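Local atomic coordinates of aminoacyl-histidine dipeptidase (Vibrio alginolyticus, PDB entry 3MRU), a protein that probably hydrolyses dipeptides, including Xaa-His dipeptides such as carnosine, as a zinc-dependent metallopeptidase of the M20C family. Residues 182-188 and 399-405; 368-372 and 431-435; 247-251 and 315-321. The contacts are given in a common frame with arbitrary orientation. Numbering follows the deposited sequence.

All three contacts reach one large mixed sheet. Strand 181-199 pairs with strands 393-400, 361-370, 430-432 and 315-316. Interactions 1 and 2 are neighbours, with centres about 5 Å apart. They touch: Gly186 N lies 2.4 Å from Ser370 O and Ile188 N 2.9 Å from Ile368 O, both probable hydrogen bonds. Both lie near the centre of the chain, closer to the zinc site than interaction 3, but neither includes a zinc ligand. The side chain of Cys184 is about 13 Å from a bound zinc ion, and that of Ile432 about 12 Å. Interaction 3 is remote, its centre about 39 Å from that of interaction 1 and 37 Å from that of interaction 2.

Interaction 1: residues 182-188 and 399-405; sequences MGCAGGI and AYPGWKP
Two aromatic rings lie flat over glycines of the opposing backbone. Gly183 CA is 3.6 Å from the centroid of the Trp403 six-membered ring, and Gly187 CA is 3.9 Å from the centroid of the Tyr400 ring. Both are CH-pi contacts. Trp403 has chi1 t and Tyr400 chi1 p. A CB on Gly187 would collide with Tyr400 OH, and one on Gly186 with Tyr400 O. Gly183, Cys184 and Gly187 are extended (phi/psi -173/161°, -149/169° and -159/173°). The segments run antiparallel, their end-to-end directions 158° apart. Gly187 and Tyr400 form a hydrogen-bonded pair: Gly187 N to Tyr400 O is 3.0 Å, and Tyr400 N to Gly187 O is 3.1 Å. This joins strand 181-199 to the end of strand 393-400 in the large mixed sheet of this M20 peptidase. The pairing is broken at Ala185 and Pro401-Gly402, where Gly186 CA and Gly402 CA approach to 3.5 Å. The loop after strand 393-400 then adds a single bridge, Cys184 with Trp403. Trp403 N to Cys184 O is 2.8 Å and nearly straight; Cys184 N to Trp403 O is 3.0 Å but weak. Strand 181-199 also pairs with strand 361-370 through Gly186 and Ile188. The Trp403 side chain is about 9 Å from that of the zinc ligand Asp173. Cys184 SG lies 3.8 Å from Trp403 CB and at the edge of the indole.

Interaction 2: residues 368-372 and 431-435; sequences IRSLI and VIHAG
This is a side-chain packing contact between the ends of strands 361-370 and 430-432. Both strands pair with strand 181-199, so the segments belong to one sheet without bridging each other. Their touching parts run 148° apart, and the nearest CA pair, Arg369 and His433, is 7.2 Å apart. His433 fills much of the gap. Its NE2 comes within 3.5 Å of Arg369 CB, and its ND1 within 4.1 Å of Leu371 CD2. His433 has chi1 near -149° and chi2 near 60°. It is the centre of an inverse gamma turn (phi -87°, psi 64°), closed by a weak 2.8 Å hydrogen bond from Ala434 N to Ile432 O. The turn follows directly on the strand and redirects the chain. Ser349 OG is hydrogen-bonded to His433 NE2, which ties the ring to strand 346-358. Arg369, with chi1 m and chi2 and chi3 t, carries its guanidinium over His433 O; its NE is hydrogen-bonded to Ser220 OG. Leu371 (chi1 m, chi2 t) brings CD2 to 3.7 Å from Val431 CG1. Ser370 CB points away from the other segment. Its OG donates a 2.6 Å hydrogen bond to the O of Ile372, the N-cap residue of helix 373-389.

Interaction 3: residues 247-251 and 315-321; sequences DLRLV and VFAIADQ
At Leu248 the backbone O meets the end of the Gln321 side chain (chi1 t, chi2 t), which reaches in between Leu248 O and Leu250 N. Arg249 opens strand 249-255 in an extended conformation. Its side chain folds back with chi1, chi2 and chi3 all m. The guanidinium then lies with one face over Val315 CG1, 3.3 Å from Arg249 NH2. NH2 also makes a weak 3.4 Å hydrogen bond to Phe316 O. Leu250 is the main meeting point. Its O accepts a straight 2.8 Å hydrogen bond from Phe316 N and has Val315 CA at 3.5 Å. With chi1 t and chi2 p, Leu250 sets CD2 over the Phe316 ring, 3.6 Å from the centroid and 10° off the normal. Phe316 has chi1 m. Val251 brings its CA to 4.6 Å from Val315 CA, and its O lies 3.5 Å from Phe316 CE1 at the ring edge. The contact is structural packing far from the zinc site. It joins strand 249-255 to the short strand 315-316 and the first turn of helix 318-330. Ala317 is the N-cap, and Gln321 N donates a 3.0 Å hydrogen bond to Ala317 O. Strand 315-316 pairs antiparallel with strand 181-199. Phe316 thus meets Leu250 twice, through its backbone N and through its ring. The chemistry is mixed, with apolar packing on the Phe316 ring beside polar contacts to backbone atoms.

Interaction 1: residues 182-188 and 399-405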
# COMPACT_ATOMS: atom_id res chain seq x y z
N MET A 182 1.42 -12.60 5.40
CA MET A 182 2.05 -12.81 6.70
C MET A 182 2.88 -11.61 7.11
O MET A 182 3.46 -11.58 8.21
CB MET A 182 2.90 -14.09 6.71
CG MET A 182 3.96 -14.16 5.62
SD MET A 182 4.81 -15.75 5.64
CE MET A 182 5.49 -15.81 7.32
N GLY A 183 2.93 -10.60 6.23
CA GLY A 183 3.65 -9.39 6.53
C GLY A 183 3.45 -8.31 5.50
O GLY A 183 3.05 -8.57 4.35
N CYS A 184 3.75 -7.07 5.92
CA CYS A 184 3.83 -5.94 4.99
C CYS A 184 4.84 -4.89 5.42
O CYS A 184 5.36 -4.91 6.53
CB CYS A 184 2.45 -5.31 4.77
SG CYS A 184 1.77 -4.60 6.25
N ALA A 185 5.11 -3.96 4.51
CA ALA A 185 6.03 -2.86 4.75
C ALA A 185 5.35 -1.67 5.41
O ALA A 185 4.23 -1.30 5.07
CB ALA A 185 6.68 -2.43 3.44
N GLY A 186 6.06 -1.06 6.36
CA GLY A 186 5.70 0.26 6.87
C GLY A 186 6.20 1.25 5.85
O GLY A 186 6.68 0.86 4.79
N GLY A 187 6.08 2.53 6.15
CA GLY A 187 6.64 3.51 5.25
C GLY A 187 6.88 4.83 5.93
O GLY A 187 6.48 5.00 7.09
N ILE A 188 7.53 5.76 5.23
CA ILE A 188 7.66 7.12 5.72
C ILE A 188 8.08 8.05 4.59
O ILE A 188 8.96 7.71 3.79
CB ILE A 188 8.65 7.16 6.85
CG1 ILE A 188 8.62 8.51 7.54
CG2 ILE A 188 10.03 6.78 6.34
CD1 ILE A 188 9.31 9.65 6.89
N ALA A 399 4.51 8.61 8.71
CA ALA A 399 5.12 7.37 9.17
C ALA A 399 4.06 6.38 9.61
O ALA A 399 3.19 6.73 10.41
CB ALA A 399 6.07 7.65 10.31
N TYR A 400 4.14 5.15 9.11
CA TYR A 400 3.23 4.06 9.52
C TYR A 400 3.95 2.71 9.67
O TYR A 400 4.81 2.35 8.86
CB TYR A 400 2.06 3.94 8.54
CG TYR A 400 2.46 3.78 7.09
CD1 TYR A 400 2.52 2.51 6.49
CD2 TYR A 400 2.76 4.90 6.30
CE1 TYR A 400 2.88 2.36 5.16
CE2 TYR A 400 3.12 4.75 4.96
CZ TYR A 400 3.17 3.47 4.41
OH TYR A 400 3.52 3.31 3.10
N PRO A 401 3.58 1.95 10.70
CA PRO A 401 4.27 0.72 11.05
C PRO A 401 4.16 -0.39 10.01
O PRO A 401 3.20 -0.46 9.27
CB PRO A 401 3.57 0.28 12.34
CG PRO A 401 2.26 0.97 12.32
CD PRO A 401 2.47 2.25 11.63
N GLY A 402 5.19 -1.23 9.98
CA GLY A 402 5.21 -2.40 9.10
C GLY A 402 4.89 -3.64 9.91
O GLY A 402 4.74 -3.56 11.13
N TRP A 403 4.79 -4.77 9.22
CA TRP A 403 4.42 -6.04 9.82
C TRP A 403 5.49 -7.10 9.47
O TRP A 403 5.51 -7.62 8.34
CB TRP A 403 3.03 -6.42 9.30
CG TRP A 403 2.51 -7.81 9.62
CD1 TRP A 403 2.85 -8.63 10.68
CD2 TRP A 403 1.50 -8.52 8.88
NE1 TRP A 403 2.15 -9.81 10.61
CE2 TRP A 403 1.31 -9.77 9.53
CE3 TRP A 403 0.75 -8.23 7.73
CZ2 TRP A 403 0.40 -10.72 9.07
CZ3 TRP A 403 -0.15 -9.17 7.27
CH2 TRP A 403 -0.32 -10.40 7.94
N LYS A 404 6.37 -7.42 10.43
CA LYS A 404 7.47 -8.34 10.14
C LYS A 404 7.01 -9.79 10.04
O LYS A 404 6.34 -10.29 10.94
CB LYS A 404 8.66 -8.16 11.11
CG LYS A 404 8.68 -9.00 12.41
CD LYS A 404 9.82 -8.58 13.36
CE LYS A 404 9.65 -7.12 13.77
NZ LYS A 404 10.50 -6.68 14.93
N PRO A 405 7.34 -10.46 8.93
CA PRO A 405 6.95 -11.86 8.76
C PRO A 405 7.77 -12.86 9.59
O PRO A 405 8.99 -12.96 9.44
CB PRO A 405 7.14 -12.09 7.26
CG PRO A 405 8.18 -11.13 6.84
CD PRO A 405 8.09 -9.95 7.77

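Interaction 2: residues 368-372 and 431-435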
# COMPACT_ATOMS: atom_id res chain seq x y z
N ILE A 368 10.50 5.86 2.02
CA ILE A 368 11.17 4.67 2.48
C ILE A 368 10.12 3.67 2.89
O ILE A 368 9.16 4.02 3.60
CB ILE A 368 12.10 4.97 3.68
CG1 ILE A 368 13.07 6.09 3.33
CG2 ILE A 368 12.83 3.72 4.10
CD1 ILE A 368 13.78 6.73 4.52
N ARG A 369 10.31 2.43 2.45
CA ARG A 369 9.46 1.32 2.85
C ARG A 369 10.31 0.29 3.56
O ARG A 369 11.51 0.16 3.28
CB ARG A 369 8.88 0.67 1.64
CG ARG A 369 7.91 1.49 0.94
CD ARG A 369 7.53 0.76 -0.31
NE ARG A 369 6.63 1.53 -1.15
CZ ARG A 369 5.41 1.89 -0.79
NH1 ARG A 369 4.96 1.59 0.42
NH2 ARG A 369 4.66 2.59 -1.62
N SER A 370 9.68 -0.46 4.46
CA SER A 370 10.34 -1.53 5.18
C SER A 370 9.36 -2.41 5.95
O SER A 370 8.32 -1.94 6.40
CB SER A 370 11.47 -0.98 6.05
OG SER A 370 12.09 -2.05 6.72
N LEU A 371 9.74 -3.68 6.12
CA LEU A 371 8.98 -4.63 6.92
C LEU A 371 9.49 -4.47 8.34
O LEU A 371 8.70 -4.31 9.27
CB LEU A 371 9.19 -6.07 6.47
CG LEU A 371 9.26 -6.40 4.98
CD1 LEU A 371 9.61 -7.86 4.81
CD2 LEU A 371 7.95 -6.12 4.29
N ILE A 372 10.80 -4.51 8.52
CA ILE A 372 11.34 -4.19 9.85
C ILE A 372 11.39 -2.66 10.03
O ILE A 372 12.05 -1.95 9.27
CB ILE A 372 12.72 -4.87 10.17
CG1 ILE A 372 12.64 -6.40 9.97
CG2 ILE A 372 13.16 -4.53 11.61
CD1 ILE A 372 11.71 -7.18 10.91
N VAL A 431 4.08 -11.59 1.01
CA VAL A 431 4.46 -10.40 1.77
C VAL A 431 4.46 -9.25 0.78
O VAL A 431 5.24 -9.25 -0.16
CB VAL A 431 5.86 -10.54 2.41
CG1 VAL A 431 6.30 -9.23 3.01
CG2 VAL A 431 5.84 -11.56 3.49
N ILE A 432 3.55 -8.29 0.94
CA ILE A 432 3.55 -7.14 0.04
C ILE A 432 4.38 -6.02 0.60
O ILE A 432 4.37 -5.75 1.80
CB ILE A 432 2.13 -6.57 -0.38
CG1 ILE A 432 1.04 -6.91 0.63
CG2 ILE A 432 1.76 -7.03 -1.78
CD1 ILE A 432 1.11 -6.13 1.92
N HIS A 433 5.09 -5.37 -0.31
CA HIS A 433 5.91 -4.26 0.06
C HIS A 433 4.98 -3.06 0.00
O HIS A 433 5.18 -2.15 -0.82
CB HIS A 433 7.09 -4.13 -0.92
CG HIS A 433 8.31 -3.57 -0.28
ND1 HIS A 433 8.94 -4.18 0.78
CD2 HIS A 433 9.01 -2.44 -0.54
CE1 HIS A 433 9.97 -3.44 1.15
NE2 HIS A 433 10.04 -2.39 0.36
N ALA A 434 3.98 -3.08 0.89
CA ALA A 434 2.92 -2.07 0.93
C ALA A 434 2.22 -2.02 2.29
O ALA A 434 2.45 -2.86 3.16
CB ALA A 434 1.93 -2.26 -0.18
N GLY A 435 1.36 -1.02 2.47
CA GLY A 435 0.65 -0.83 3.73
C GLY A 435 -0.72 -1.48 3.74
O GLY A 435 -1.50 -1.32 2.80

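Interaction 3: residues 247-251 and 315-321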
# COMPACT_ATOMS: atom_id res chain seq x y z
N ASP A 247 31.62 21.69 -18.05
CA ASP A 247 31.40 23.07 -17.58
C ASP A 247 29.96 23.63 -17.79
O ASP A 247 29.77 24.83 -17.99
CB ASP A 247 32.47 24.02 -18.16
CG ASP A 247 32.88 25.12 -17.17
OD1 ASP A 247 32.00 25.65 -16.46
OD2 ASP A 247 34.09 25.45 -17.10
N LEU A 248 28.97 22.74 -17.72
CA LEU A 248 27.57 23.14 -17.82
C LEU A 248 26.93 23.51 -16.49
O LEU A 248 27.26 22.96 -15.45
CB LEU A 248 26.73 22.10 -18.55
CG LEU A 248 26.81 20.63 -18.20
CD1 LEU A 248 26.20 20.38 -16.86
CD2 LEU A 248 26.04 19.89 -19.27
N ARG A 249 25.99 24.45 -16.58
CA ARG A 249 25.38 25.09 -15.43
C ARG A 249 23.92 24.75 -15.43
O ARG A 249 23.30 24.56 -16.48
CB ARG A 249 25.55 26.59 -15.56
CG ARG A 249 26.97 27.01 -15.86
CD ARG A 249 27.81 27.06 -14.59
NE ARG A 249 27.17 27.85 -13.52
CZ ARG A 249 27.04 29.18 -13.53
NH1 ARG A 249 27.50 29.90 -14.55
NH2 ARG A 249 26.43 29.80 -12.52
N LEU A 250 23.35 24.69 -14.24
CA LEU A 250 22.06 24.08 -14.03
C LEU A 250 20.96 25.09 -13.77
O LEU A 250 21.06 25.94 -12.88
CB LEU A 250 22.16 23.15 -12.84
CG LEU A 250 20.98 22.43 -12.21
CD1 LEU A 250 20.54 21.28 -13.08
CD2 LEU A 250 21.43 21.93 -10.87
N VAL A 251 19.90 25.03 -14.57
CA VAL A 251 18.74 25.88 -14.31
C VAL A 251 17.52 25.18 -13.70
O VAL A 251 16.93 25.65 -12.73
CB VAL A 251 18.36 26.78 -15.58
CG1 VAL A 251 18.89 26.20 -16.89
CG2 VAL A 251 16.86 27.05 -15.67
N VAL A 315 20.96 30.75 -13.45
CA VAL A 315 21.51 29.43 -13.17
C VAL A 315 21.78 29.27 -11.65
O VAL A 315 21.97 30.26 -10.95
CB VAL A 315 22.80 29.22 -14.01
CG1 VAL A 315 23.72 28.22 -13.37
CG2 VAL A 315 22.42 28.79 -15.41
N PHE A 316 21.75 28.03 -11.15
CA PHE A 316 22.19 27.71 -9.79
C PHE A 316 23.56 28.26 -9.56
O PHE A 316 24.43 28.09 -10.41
CB PHE A 316 22.37 26.21 -9.65
CG PHE A 316 21.13 25.45 -9.38
CD1 PHE A 316 20.00 25.62 -10.17
CD2 PHE A 316 21.10 24.53 -8.35
CE1 PHE A 316 18.86 24.89 -9.93
CE2 PHE A 316 19.96 23.80 -8.11
CZ PHE A 316 18.84 23.98 -8.91
N ALA A 317 23.79 28.86 -8.41
CA ALA A 317 25.16 29.13 -8.00
C ALA A 317 25.96 27.84 -8.09
O ALA A 317 25.39 26.74 -8.07
CB ALA A 317 25.19 29.68 -6.59
N ILE A 318 27.28 27.95 -8.19
CA ILE A 318 28.13 26.76 -8.30
C ILE A 318 28.00 25.84 -7.08
O ILE A 318 27.68 24.65 -7.24
CB ILE A 318 29.65 27.10 -8.62
CG1 ILE A 318 30.28 25.97 -9.45
CG2 ILE A 318 30.48 27.39 -7.36
CD1 ILE A 318 29.55 24.62 -9.56
N ALA A 319 28.22 26.42 -5.89
CA ALA A 319 28.25 25.67 -4.64
C ALA A 319 26.93 24.96 -4.37
O ALA A 319 26.91 23.91 -3.75
CB ALA A 319 28.61 26.57 -3.47
N ASP A 320 25.84 25.54 -4.86
CA ASP A 320 24.52 24.91 -4.76
C ASP A 320 24.35 23.78 -5.78
O ASP A 320 23.82 22.71 -5.46
CB ASP A 320 23.40 25.95 -4.93
CG ASP A 320 23.28 26.90 -3.72
OD1 ASP A 320 23.65 26.48 -2.59
OD2 ASP A 320 22.80 28.05 -3.93
N GLN A 321 24.79 24.04 -7.01
CA GLN A 321 24.80 23.02 -8.06
C GLN A 321 25.61 21.83 -7.60
O GLN A 321 25.17 20.69 -7.69
CB GLN A 321 25.41 23.59 -9.33
CG GLN A 321 25.43 22.64 -10.47
CD GLN A 321 25.51 23.33 -11.80
OE1 GLN A 321 25.98 22.75 -12.78
NE2 GLN A 321 25.03 24.58 -11.86